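Local coordinates for WbbM protein (Klebsiella pneumoniae, PDB 6U4B) that probably polymerises O-antigen as a bifunctional glycosyltransferase, one part of which resembles glycosyl transferase family 8 and binds magnesium, at residues 367-371 and 384-388; 436-440 and 455-459; 445-450 and 500-504; 492-497 and 509-514. One frame throughout, in Å; residues are numbered along the deposited sequence.

Interaction 1 of 4, residues 367-371 and 384-388; sequences VNAFT and ASTYA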
# COMPACT_ATOMS: atom_id res chain seq x y z
N VAL A 367 -31.78 0.50 -6.98
CA VAL A 367 -32.67 1.07 -5.98
C VAL A 367 -33.95 1.62 -6.61
O VAL A 367 -34.99 1.70 -5.95
CB VAL A 367 -31.93 2.16 -5.18
CG1 VAL A 367 -31.77 3.43 -6.01
CG2 VAL A 367 -32.65 2.45 -3.86
N ASN A 368 -33.90 1.98 -7.90
CA ASN A 368 -35.03 2.62 -8.55
C ASN A 368 -36.21 1.69 -8.77
O ASN A 368 -37.30 2.17 -9.10
CB ASN A 368 -34.58 3.22 -9.89
CG ASN A 368 -33.52 4.29 -9.71
OD1 ASN A 368 -33.81 5.38 -9.22
ND2 ASN A 368 -32.28 3.98 -10.09
N ALA A 369 -36.04 0.38 -8.57
CA ALA A 369 -37.17 -0.53 -8.62
C ALA A 369 -38.16 -0.27 -7.49
O ALA A 369 -39.31 -0.73 -7.57
CB ALA A 369 -36.68 -1.98 -8.55
N PHE A 370 -37.75 0.46 -6.46
CA PHE A 370 -38.63 0.73 -5.32
C PHE A 370 -39.81 1.62 -5.68
O PHE A 370 -40.80 1.64 -4.94
CB PHE A 370 -37.84 1.37 -4.18
CG PHE A 370 -36.86 0.43 -3.52
CD1 PHE A 370 -37.03 -0.94 -3.61
CD2 PHE A 370 -35.78 0.93 -2.81
CE1 PHE A 370 -36.14 -1.80 -3.00
CE2 PHE A 370 -34.88 0.07 -2.20
CZ PHE A 370 -35.06 -1.30 -2.30
N THR A 371 -39.74 2.36 -6.80
CA THR A 371 -40.84 3.23 -7.18
C THR A 371 -42.04 2.46 -7.72
O THR A 371 -43.08 3.08 -7.99
CB THR A 371 -40.39 4.24 -8.23
OG1 THR A 371 -39.99 3.56 -9.42
CG2 THR A 371 -39.21 5.06 -7.70
N ALA A 384 -36.51 7.07 -5.11
CA ALA A 384 -36.28 5.76 -4.52
C ALA A 384 -35.03 5.76 -3.65
O ALA A 384 -34.98 5.08 -2.62
CB ALA A 384 -36.16 4.71 -5.63
N SER A 385 -34.01 6.53 -4.04
CA SER A 385 -32.78 6.59 -3.25
C SER A 385 -32.98 7.40 -1.98
O SER A 385 -32.46 7.04 -0.92
CB SER A 385 -31.64 7.16 -4.09
OG SER A 385 -32.02 8.38 -4.70
N THR A 386 -33.73 8.50 -2.07
CA THR A 386 -33.98 9.33 -0.88
C THR A 386 -34.69 8.54 0.21
O THR A 386 -34.42 8.72 1.40
CB THR A 386 -34.79 10.57 -1.26
OG1 THR A 386 -34.04 11.37 -2.19
CG2 THR A 386 -35.10 11.41 -0.03
N TYR A 387 -35.59 7.63 -0.18
CA TYR A 387 -36.39 6.87 0.76
C TYR A 387 -36.04 5.38 0.77
O TYR A 387 -36.86 4.55 1.16
CB TYR A 387 -37.88 7.06 0.46
CG TYR A 387 -38.34 8.49 0.62
CD1 TYR A 387 -38.34 9.37 -0.46
CD2 TYR A 387 -38.75 8.97 1.85
CE1 TYR A 387 -38.75 10.68 -0.31
CE2 TYR A 387 -39.16 10.27 2.01
CZ TYR A 387 -39.16 11.13 0.93
OH TYR A 387 -39.57 12.43 1.10
N ALA A 388 -34.81 5.04 0.35
CA ALA A 388 -34.43 3.64 0.20
C ALA A 388 -34.57 2.87 1.51
O ALA A 388 -34.97 1.70 1.50
CB ALA A 388 -32.99 3.55 -0.31

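Interaction 2 of 4, residues 436-440 and 455-459; sequences MEGFV and AGEYL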
# COMPACT_ATOMS: atom_id res chain seq x y z
N MET A 436 -30.58 16.33 16.78
CA MET A 436 -31.99 16.62 17.04
C MET A 436 -32.20 17.01 18.50
O MET A 436 -33.05 17.85 18.80
CB MET A 436 -32.86 15.42 16.67
CG MET A 436 -34.34 15.61 16.96
SD MET A 436 -35.09 16.95 16.01
CE MET A 436 -35.08 16.25 14.36
N GLU A 437 -31.44 16.41 19.42
CA GLU A 437 -31.49 16.82 20.82
C GLU A 437 -31.17 18.31 20.95
O GLU A 437 -31.79 19.02 21.75
CB GLU A 437 -30.53 15.98 21.65
CG GLU A 437 -30.63 16.22 23.16
CD GLU A 437 -29.62 15.40 23.94
OE1 GLU A 437 -28.99 15.95 24.87
OE2 GLU A 437 -29.45 14.21 23.61
N GLY A 438 -30.20 18.79 20.17
CA GLY A 438 -29.90 20.21 20.18
C GLY A 438 -30.98 21.05 19.51
O GLY A 438 -31.29 22.15 19.97
N PHE A 439 -31.55 20.54 18.42
CA PHE A 439 -32.63 21.26 17.75
C PHE A 439 -33.81 21.47 18.68
O PHE A 439 -34.42 22.55 18.70
CB PHE A 439 -33.07 20.51 16.49
CG PHE A 439 -32.08 20.56 15.37
CD1 PHE A 439 -31.05 21.49 15.37
CD2 PHE A 439 -32.18 19.69 14.29
CE1 PHE A 439 -30.14 21.54 14.33
CE2 PHE A 439 -31.28 19.73 13.25
CZ PHE A 439 -30.25 20.66 13.27
N VAL A 440 -34.16 20.45 19.48
CA VAL A 440 -35.27 20.59 20.41
C VAL A 440 -34.91 21.57 21.52
O VAL A 440 -35.70 22.45 21.88
CB VAL A 440 -35.66 19.22 20.98
CG1 VAL A 440 -36.73 19.38 22.06
CG2 VAL A 440 -36.15 18.31 19.87
N ALA A 455 -38.84 22.44 16.98
CA ALA A 455 -38.59 21.02 16.72
C ALA A 455 -39.24 20.13 17.77
O ALA A 455 -39.73 19.04 17.45
CB ALA A 455 -37.09 20.77 16.65
N GLY A 456 -39.27 20.58 19.03
CA GLY A 456 -39.91 19.79 20.07
C GLY A 456 -41.39 19.60 19.82
O GLY A 456 -41.92 18.50 19.96
N GLU A 457 -42.09 20.68 19.46
CA GLU A 457 -43.51 20.56 19.16
C GLU A 457 -43.73 19.72 17.90
O GLU A 457 -44.68 18.93 17.83
CB GLU A 457 -44.14 21.95 18.99
CG GLU A 457 -45.66 21.92 18.98
CD GLU A 457 -46.26 23.21 18.47
OE1 GLU A 457 -45.71 24.29 18.76
OE2 GLU A 457 -47.30 23.14 17.77
N TYR A 458 -42.86 19.88 16.90
CA TYR A 458 -42.96 19.08 15.68
C TYR A 458 -42.84 17.59 15.98
O TYR A 458 -43.59 16.77 15.43
CB TYR A 458 -41.88 19.51 14.69
CG TYR A 458 -41.72 18.61 13.48
CD1 TYR A 458 -42.62 18.66 12.43
CD2 TYR A 458 -40.65 17.72 13.39
CE1 TYR A 458 -42.48 17.83 11.32
CE2 TYR A 458 -40.50 16.89 12.29
CZ TYR A 458 -41.41 16.96 11.25
OH TYR A 458 -41.26 16.14 10.15
N LEU A 459 -41.91 17.22 16.87
CA LEU A 459 -41.74 15.81 17.21
C LEU A 459 -42.97 15.26 17.93
O LEU A 459 -43.37 14.11 17.69
CB LEU A 459 -40.48 15.63 18.06
CG LEU A 459 -39.14 15.95 17.41
CD1 LEU A 459 -37.99 15.29 18.17
CD2 LEU A 459 -39.12 15.56 15.94
O HOH W 1 -37.93 23.12 20.31

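Interaction 3 of 4, residues 445-450 and 500-504; sequences MSASDD and KKYWF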
# COMPACT_ATOMS: atom_id res chain seq x y z
N MET A 445 -36.48 25.88 14.24
CA MET A 445 -37.74 25.87 13.51
C MET A 445 -37.78 24.70 12.54
O MET A 445 -36.89 24.55 11.70
CB MET A 445 -37.94 27.19 12.77
CG MET A 445 -38.08 28.41 13.67
SD MET A 445 -39.46 28.29 14.82
CE MET A 445 -39.55 29.98 15.41
N SER A 446 -38.82 23.87 12.66
CA SER A 446 -39.02 22.77 11.73
C SER A 446 -39.70 23.27 10.46
O SER A 446 -40.20 24.40 10.39
CB SER A 446 -39.85 21.66 12.38
OG SER A 446 -41.19 22.08 12.57
N ALA A 447 -39.73 22.41 9.45
CA ALA A 447 -40.37 22.74 8.18
C ALA A 447 -40.95 21.47 7.58
O ALA A 447 -40.21 20.51 7.34
CB ALA A 447 -39.39 23.39 7.21
N SER A 448 -42.26 21.46 7.35
CA SER A 448 -42.95 20.30 6.78
C SER A 448 -44.29 20.78 6.23
O SER A 448 -44.55 21.98 6.14
CB SER A 448 -43.12 19.20 7.83
OG SER A 448 -44.09 19.57 8.80
N ASP A 449 -45.15 19.82 5.87
CA ASP A 449 -46.48 20.16 5.41
C ASP A 449 -47.36 20.73 6.52
O ASP A 449 -48.38 21.36 6.22
CB ASP A 449 -47.16 18.93 4.80
CG ASP A 449 -46.64 18.60 3.42
OD1 ASP A 449 -46.21 19.53 2.70
OD2 ASP A 449 -46.65 17.41 3.05
N ASP A 450 -46.98 20.54 7.78
CA ASP A 450 -47.74 21.07 8.90
C ASP A 450 -47.30 22.47 9.30
O ASP A 450 -47.70 22.95 10.37
CB ASP A 450 -47.64 20.13 10.11
CG ASP A 450 -48.27 18.78 9.86
OD1 ASP A 450 -47.70 17.76 10.31
OD2 ASP A 450 -49.32 18.73 9.19
N LYS A 500 -47.94 12.85 4.13
CA LYS A 500 -47.42 14.21 4.09
C LYS A 500 -45.91 14.16 3.90
O LYS A 500 -45.29 13.10 3.98
CB LYS A 500 -47.79 14.99 5.36
CG LYS A 500 -47.37 14.29 6.64
CD LYS A 500 -47.72 15.12 7.87
CE LYS A 500 -49.22 15.18 8.10
NZ LYS A 500 -49.57 15.87 9.38
N LYS A 501 -45.33 15.33 3.63
CA LYS A 501 -43.89 15.47 3.53
C LYS A 501 -43.33 15.90 4.87
O LYS A 501 -43.89 16.78 5.54
CB LYS A 501 -43.52 16.48 2.44
CG LYS A 501 -44.11 16.12 1.09
CD LYS A 501 -43.09 16.24 -0.02
CE LYS A 501 -43.49 15.38 -1.20
NZ LYS A 501 -43.47 13.93 -0.84
N TYR A 502 -42.22 15.28 5.27
CA TYR A 502 -41.67 15.44 6.60
C TYR A 502 -40.35 16.20 6.57
O TYR A 502 -39.64 16.22 5.56
CB TYR A 502 -41.48 14.07 7.27
CG TYR A 502 -42.77 13.31 7.45
CD1 TYR A 502 -43.56 13.51 8.57
CD2 TYR A 502 -43.20 12.41 6.49
CE1 TYR A 502 -44.75 12.82 8.73
CE2 TYR A 502 -44.39 11.72 6.64
CZ TYR A 502 -45.16 11.93 7.76
OH TYR A 502 -46.34 11.25 7.92
N TRP A 503 -40.03 16.81 7.71
CA TRP A 503 -38.86 17.67 7.81
C TRP A 503 -37.58 16.93 7.42
O TRP A 503 -36.83 17.38 6.55
CB TRP A 503 -38.75 18.23 9.23
CG TRP A 503 -37.71 19.29 9.40
CD1 TRP A 503 -37.13 20.04 8.42
CD2 TRP A 503 -37.13 19.72 10.64
NE1 TRP A 503 -36.22 20.91 8.97
CE2 TRP A 503 -36.20 20.74 10.33
CE3 TRP A 503 -37.30 19.35 11.98
CZ2 TRP A 503 -35.45 21.39 11.31
CZ3 TRP A 503 -36.55 20.00 12.95
CH2 TRP A 503 -35.64 21.01 12.61
N PHE A 504 -37.33 15.78 8.05
CA PHE A 504 -36.16 14.97 7.74
C PHE A 504 -36.53 13.68 7.02
O PHE A 504 -35.88 12.65 7.22
CB PHE A 504 -35.36 14.69 9.01
CG PHE A 504 -34.54 15.85 9.47
CD1 PHE A 504 -33.30 16.11 8.92
CD2 PHE A 504 -35.02 16.71 10.45
CE1 PHE A 504 -32.54 17.19 9.34
CE2 PHE A 504 -34.27 17.79 10.87
CZ PHE A 504 -33.03 18.03 10.32

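Interaction 4 of 4, residues 492-497 and 509-514; sequences ELMRVL and IMNKVF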
# COMPACT_ATOMS: atom_id res chain seq x y z
N GLU A 492 -47.20 0.13 6.93
CA GLU A 492 -47.35 1.35 7.71
C GLU A 492 -46.36 2.42 7.25
O GLU A 492 -46.72 3.60 7.16
CB GLU A 492 -47.16 1.04 9.20
CG GLU A 492 -47.28 2.25 10.11
CD GLU A 492 -48.72 2.71 10.27
OE1 GLU A 492 -49.64 2.02 9.79
OE2 GLU A 492 -48.93 3.78 10.90
N LEU A 493 -45.12 2.02 6.97
CA LEU A 493 -44.13 2.97 6.45
C LEU A 493 -44.62 3.62 5.16
O LEU A 493 -44.48 4.84 4.98
CB LEU A 493 -42.80 2.27 6.22
CG LEU A 493 -42.04 1.72 7.43
CD1 LEU A 493 -40.88 0.84 6.98
CD2 LEU A 493 -41.53 2.86 8.31
N MET A 494 -45.20 2.83 4.26
CA MET A 494 -45.74 3.38 3.02
C MET A 494 -46.91 4.31 3.30
O MET A 494 -47.01 5.39 2.70
CB MET A 494 -46.16 2.25 2.09
CG MET A 494 -45.01 1.38 1.60
SD MET A 494 -43.77 2.30 0.65
CE MET A 494 -42.51 2.60 1.89
N ARG A 495 -47.81 3.92 4.21
CA ARG A 495 -48.95 4.77 4.54
C ARG A 495 -48.48 6.12 5.07
O ARG A 495 -48.99 7.17 4.65
CB ARG A 495 -49.85 4.08 5.56
CG ARG A 495 -51.22 4.73 5.71
CD ARG A 495 -51.94 4.20 6.93
NE ARG A 495 -51.18 4.44 8.16
CZ ARG A 495 -51.25 5.56 8.87
NH1 ARG A 495 -52.06 6.54 8.49
NH2 ARG A 495 -50.52 5.69 9.97
N VAL A 496 -47.50 6.12 5.97
CA VAL A 496 -46.98 7.38 6.51
C VAL A 496 -46.29 8.19 5.42
O VAL A 496 -46.41 9.42 5.38
CB VAL A 496 -46.03 7.09 7.69
CG1 VAL A 496 -45.23 8.33 8.07
CG2 VAL A 496 -46.82 6.58 8.89
N LEU A 497 -45.58 7.51 4.51
CA LEU A 497 -44.94 8.21 3.40
C LEU A 497 -45.97 8.95 2.54
O LEU A 497 -45.72 10.07 2.08
CB LEU A 497 -44.15 7.21 2.55
CG LEU A 497 -43.47 7.69 1.26
CD1 LEU A 497 -42.34 8.66 1.55
CD2 LEU A 497 -42.95 6.49 0.47
N ILE A 509 -40.09 9.65 9.16
CA ILE A 509 -41.07 8.58 8.98
C ILE A 509 -40.75 7.40 9.88
O ILE A 509 -41.63 6.84 10.54
CB ILE A 509 -41.13 8.17 7.49
CG1 ILE A 509 -41.71 9.30 6.64
CG2 ILE A 509 -41.95 6.89 7.33
CD1 ILE A 509 -41.67 9.03 5.16
N MET A 510 -39.47 7.01 9.93
CA MET A 510 -39.08 5.87 10.75
C MET A 510 -39.14 6.18 12.23
O MET A 510 -39.48 5.30 13.03
CB MET A 510 -37.68 5.39 10.35
CG MET A 510 -37.62 4.76 8.96
SD MET A 510 -36.00 4.10 8.54
CE MET A 510 -35.05 5.61 8.35
N ASN A 511 -38.83 7.42 12.63
CA ASN A 511 -38.97 7.79 14.04
C ASN A 511 -40.43 7.71 14.48
O ASN A 511 -40.72 7.30 15.60
CB ASN A 511 -38.41 9.19 14.27
CG ASN A 511 -36.98 9.17 14.79
OD1 ASN A 511 -36.76 9.01 15.99
ND2 ASN A 511 -36.02 9.33 13.89
N LYS A 512 -41.35 8.09 13.59
CA LYS A 512 -42.77 8.02 13.93
C LYS A 512 -43.25 6.58 13.99
O LYS A 512 -43.92 6.18 14.95
CB LYS A 512 -43.58 8.83 12.91
CG LYS A 512 -45.09 8.56 12.95
CD LYS A 512 -45.85 9.58 12.11
CE LYS A 512 -47.27 9.12 11.81
NZ LYS A 512 -48.06 8.83 13.04
N VAL A 513 -42.90 5.77 12.98
CA VAL A 513 -43.43 4.41 12.93
C VAL A 513 -42.75 3.52 13.96
O VAL A 513 -43.38 2.62 14.52
CB VAL A 513 -43.29 3.85 11.50
CG1 VAL A 513 -43.67 2.38 11.45
CG2 VAL A 513 -44.15 4.65 10.54
N PHE A 514 -41.47 3.75 14.24
CA PHE A 514 -40.73 2.89 15.17
C PHE A 514 -40.75 3.41 16.61
O PHE A 514 -40.05 2.85 17.46
CB PHE A 514 -39.28 2.72 14.71
CG PHE A 514 -39.13 2.22 13.29
CD1 PHE A 514 -40.15 1.51 12.67
CD2 PHE A 514 -37.97 2.47 12.58
CE1 PHE A 514 -40.01 1.06 11.37
CE2 PHE A 514 -37.82 2.01 11.28
CZ PHE A 514 -38.85 1.31 10.67

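Interaction 1 of 4, residues 367-371 and 384-388
The methyl group of A384 is pressed against one side of the 3-10 turn formed by 367-371. Its CB lies 3.2 Å from V367 O, the carbonyl that also accepts the turn's backbone bond from F370 N. T371 CG2 comes to 3.7 Å from A384 CB, while the backbone of N368 and CB of F370 complete the ring of contacts round this methyl. V367 reaches further along the second segment. With chi1 at 75°, its CG2 stands anti to the backbone N and rests 3.7 Å from A388 CB and also against A384 O, and CG1 comes near S385 CB. The F370 ring has A384 O at its edge, near the ring plane; its CE2 lies 4.0 Å from A388 O. No hydrogen bond joins the segments; the internal bonds of each position several of these groups. In the first, T371 OG1 bonds N368 O at 3.0 Å almost in line with the carbonyl (170°), which fixes the rotation of T371 and turns its CG2 to A384. In the second, a type I turn from S385 to A388, with a weak A388 N to S385 O bond, brings A388 back beside V367. S385 OG is held by S383, and N368 ND2 by D366 and N340. Both segments belong to the long loop between strand 360-366 and helix 392-395. V367 is backbone-bonded to E339 and packs with F370 on L338 of strand 333-340, F391 stacks on F370, and T386 and Y387 lean on L505 of helix 505-513.

Interaction 2 of 4, residues 436-440 and 455-459
V440 and A455 have the most surface buried here, with L459 close behind, and the three meet where the end of one short helix passes the start of another. The methyl of A455 points at the backbone of 436-440: its CB is 3.8 Å from F439 O, with F439 CB and V440 CG2 beside it. V440 divides its two methyls. CG1, anti to the backbone N (chi1 175°), approaches G456 CA at 3.8 Å, a direct meeting of methyl and main chain because G456 has no side chain. CG2 turns to L459 instead and lies 3.9 Å from L459 CD1. The segment axes come within 9.3 Å, their N-to-C directions 110° apart, and belong to two helices of the family 8 glycosyltransferase region: 434-441, which follows strand 428-432 of its central sheet, and 455-461. Besides this apolar packing, one water bridges the two helices. It donates to V440 O at 2.8 Å and accepts from G456 N at 3.1 Å, so it serves an N-H of the first helical turn, where no carbonyl of the same helix is on hand. M436 closes the other end of the contact. Its chain bends at chi2 (63°) and again at chi3, and it runs past L459 in the opposite direction, CG lying 3.9 Å from L459 CD1 and SD 4.4 Å from A455 CB. M436 also touches Y471. On the far side of the first helix, E437 forms a salt bridge to K432.

Interaction 3 of 4, residues 445-450 and 500-504
D450 OD1 is gripped twice, by K500 NZ at 2.8 Å across the contact and by T462 OG1. The lysine meets OD1 on its syn lone pair and makes a weaker second bond to OD2, its chain crossing the carboxylate arm at about a right angle. Next to this salt bridge, D449 N makes a weak bond to K501 O. K501 N in turn stands above the plane of the D449 carboxylate, its separation from D449 OD2 (2.5 Å) short enough to be doubtful. S448 CB packs 3.4 Å from that same K501 O. Further along, W503 lies flat against the main chain. S446 CA sits 3.6 Å from the centroid of the six-membered ring, only 4° off its normal, in a CH-pi contact, and A447 N covers the same face nearer the rim. F504 CE2 lies over the opposite face, so the indole is sandwiched. A447 O receives a CA-H...O contact from W503 CA at 3.2 Å. S446 OG turns away to M453 O. The loop before helix 455-461 is thus laid against the one joining helices 489-499 and 505-513, at the protein surface and away from the metal site. The bend in 445-450 is an ST turn, in which S448 OG accepts from D450 N at 3.2 Å.

Interaction 4 of 4, residues 492-497 and 509-514
V496 and V513 run side by side in opposing senses, their CG2 methyls 3.7 Å apart. V496 meets I509 in the same manner with its other branch: CG1, anti to the backbone N (chi1 167°), comes to 3.7 Å from I509 CG2. One valine therefore fills the middle of the contact with a methyl for each of two partners, and its CG2 also touches K512 CE, at 3.9 Å, where the lysine chain passes it diagonally. L493 works mainly through a single branch. Its CD2 lies 3.8 Å from V513 CB, beside I509 CG2 and M510 CG, and close to F514 CE1, which it approaches obliquely to the ring. The segments belong to successive helices, 489-499 and 505-513, joined by a short loop and packed at 123°, with axes 9.9 Å apart. In the family 8 region this pair stands near the magnesium site, the M510 side chain being about 8 Å from that of D406. L497 meets I509 at a slant at one end, with L497 CD1 3.7 Å from I509 CD1. At the other end, E492 CG leans on V513 CG1. The carboxylate of E492 reaches to the next turn of its own helix, where R495 NH2 binds OE2 at 2.7 Å, the oxygen lying in the guanidinium plane while the nitrogen stands above that of the carboxylate. K512 NZ, whose chain covers V496, bonds N464 OD1.

In the fold
Along the chain, interaction 1 comes first and closes the loop after strand 360-366, before any other contact opens. Interaction 2 then joins helices 434-441 and 455-461, and the loop it closes holds residues 445-450 of interaction 3. That segment finds its partner at 500-504, beyond 455-459, so interactions 2 and 3 cross; 3 and 4 cross likewise, since 500-504 links the two helices of interaction 4. Tyrosines bind the set together: Y458 OH probably bonds W503 N, Y502 OH probably bonds V496 O, and Y387 packs on L497 and I509. Interactions 1 and 2 do not touch. All four lie in the family 8 region.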